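Local atomic coordinates of type 3 secretion system regulator YopR (Yersinia pestis, PDB entry 1Z21), a protein that may regulate assembly of the type III secretion injectisome by controlling secretion or polymerisation of the needle subunit YscF, and is involved in pathogenesis. Residues Pro34-Leu39 with Leu77-Glu82. Numbering follows the deposited sequence.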
# COMPACT_ATOMS: atom_id res chain seq x y z
N PRO A 34 2.28 7.97 -2.82
CA PRO A 34 3.51 8.00 -2.04
C PRO A 34 3.89 6.63 -1.47
O PRO A 34 5.08 6.37 -1.26
CB PRO A 34 3.20 8.99 -0.90
CG PRO A 34 1.73 8.98 -0.79
CD PRO A 34 1.23 8.80 -2.19
N VAL A 35 2.91 5.76 -1.25
CA VAL A 35 3.18 4.45 -0.68
C VAL A 35 3.86 3.57 -1.72
O VAL A 35 4.84 2.90 -1.41
CB VAL A 35 1.91 3.76 -0.16
CG1 VAL A 35 2.27 2.48 0.57
CG2 VAL A 35 1.15 4.72 0.77
N ARG A 36 3.32 3.59 -2.93
CA ARG A 36 3.93 2.89 -4.06
C ARG A 36 5.35 3.39 -4.27
O ARG A 36 6.27 2.59 -4.42
CB ARG A 36 3.10 3.09 -5.33
CG ARG A 36 3.61 2.27 -6.52
CD ARG A 36 2.88 2.53 -7.80
NE ARG A 36 1.44 2.23 -7.70
CZ ARG A 36 0.47 3.13 -7.78
NH1 ARG A 36 0.73 4.43 -7.95
NH2 ARG A 36 -0.79 2.73 -7.69
N GLU A 37 5.55 4.70 -4.29
CA GLU A 37 6.90 5.27 -4.46
C GLU A 37 7.87 4.75 -3.40
O GLU A 37 9.00 4.37 -3.72
CB GLU A 37 6.85 6.81 -4.45
CG GLU A 37 6.19 7.36 -5.71
CD GLU A 37 5.88 8.85 -5.68
OE1 GLU A 37 5.85 9.47 -4.59
OE2 GLU A 37 5.65 9.40 -6.77
N ALA A 38 7.43 4.71 -2.15
CA ALA A 38 8.29 4.26 -1.06
C ALA A 38 8.59 2.76 -1.18
O ALA A 38 9.70 2.31 -0.88
CB ALA A 38 7.65 4.57 0.27
N LEU A 39 7.61 1.98 -1.62
CA LEU A 39 7.78 0.54 -1.77
C LEU A 39 8.67 0.22 -2.96
O LEU A 39 9.49 -0.69 -2.91
CB LEU A 39 6.42 -0.16 -1.91
CG LEU A 39 5.61 -0.29 -0.61
CD1 LEU A 39 4.21 -0.77 -0.92
CD2 LEU A 39 6.27 -1.23 0.39
N LEU A 77 -2.74 -1.52 -0.45
CA LEU A 77 -1.98 -2.60 -1.07
C LEU A 77 -2.54 -2.97 -2.44
O LEU A 77 -1.80 -3.08 -3.41
CB LEU A 77 -1.94 -3.85 -0.15
CG LEU A 77 -0.96 -3.75 1.04
CD1 LEU A 77 -1.20 -4.91 2.01
CD2 LEU A 77 0.47 -3.73 0.55
N LEU A 78 -3.86 -3.12 -2.52
CA LEU A 78 -4.55 -3.43 -3.76
C LEU A 78 -4.34 -2.31 -4.78
O LEU A 78 -4.05 -2.57 -5.94
CB LEU A 78 -6.03 -3.70 -3.51
CG LEU A 78 -6.26 -5.04 -2.79
CD1 LEU A 78 -7.66 -5.18 -2.24
CD2 LEU A 78 -5.95 -6.19 -3.70
N GLN A 79 -4.43 -1.06 -4.34
CA GLN A 79 -4.24 0.05 -5.27
C GLN A 79 -2.79 0.18 -5.75
O GLN A 79 -2.55 0.46 -6.91
CB GLN A 79 -4.76 1.36 -4.68
CG GLN A 79 -4.74 2.54 -5.67
CD GLN A 79 -5.65 2.33 -6.87
OE1 GLN A 79 -6.71 1.69 -6.76
NE2 GLN A 79 -5.26 2.88 -8.03
N VAL A 80 -1.83 -0.05 -4.86
CA VAL A 80 -0.43 -0.09 -5.25
C VAL A 80 -0.22 -1.09 -6.40
O VAL A 80 0.44 -0.78 -7.40
CB VAL A 80 0.49 -0.44 -4.04
CG1 VAL A 80 1.90 -0.80 -4.49
CG2 VAL A 80 0.56 0.72 -3.06
N LEU A 81 -0.78 -2.29 -6.26
CA LEU A 81 -0.67 -3.31 -7.30
C LEU A 81 -1.17 -2.82 -8.66
O LEU A 81 -0.57 -3.14 -9.69
CB LEU A 81 -1.44 -4.58 -6.91
CG LEU A 81 -0.70 -5.60 -6.04
CD1 LEU A 81 -1.67 -6.61 -5.52
CD2 LEU A 81 0.42 -6.30 -6.81
N GLU A 82 -2.26 -2.05 -8.68
CA GLU A 82 -2.80 -1.51 -9.93
C GLU A 82 -1.81 -0.66 -10.72
O GLU A 82 -1.89 -0.59 -11.95
CB GLU A 82 -4.07 -0.69 -9.68
CG GLU A 82 -5.32 -1.49 -9.38
CD GLU A 82 -5.76 -2.38 -10.54
OE1 GLU A 82 -5.09 -2.42 -11.58
OE2 GLU A 82 -6.80 -3.06 -10.40
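The R36 guanidinium meets Q79 and V80 at its edge: both of their backbone carbonyl oxygens lie in its plane, and neither sits over a face. R36 NE donates to V80 O at 3.2 Å. This bond is almost straight, 174° at the hydrogen, and arrives on a lone pair in the carbonyl plane. R36 NH2 donates to Q79 O at 3.0 Å. That bond is more bent, and its donor stands above the carbonyl plane. R36 CG is anti to its backbone N, which puts it beside V80; the bend at chi3 (-59°) then places NE near V80 O. Before the bend, the aliphatic part runs past V80 in the opposite direction, with R36 CG 4.1 Å from V80 CG1. V80 is buried. Its CG2 lies 4.4 Å from V35 CG1, and V80 CG1 lies 4.3 Å from L39 CD1, both loose apolar contacts. The axes of segments 34-39 and 77-82 cross at -71°. The contact joins helix 25-43 to helix 71-82 near the centre of the five-helix core domain. V35 also packs on L63 and F66 of helix 52-66. E29, about two turns before R36, forms a salt bridge with R36 NH2 and accepts a hydrogen bond from Q79 NE2. The arginine thus links two successive carbonyls in the C-terminal half of helix 71-82 to helix 25-43. Its positive charge would suit their partial negative charge, and E29 probably offsets it.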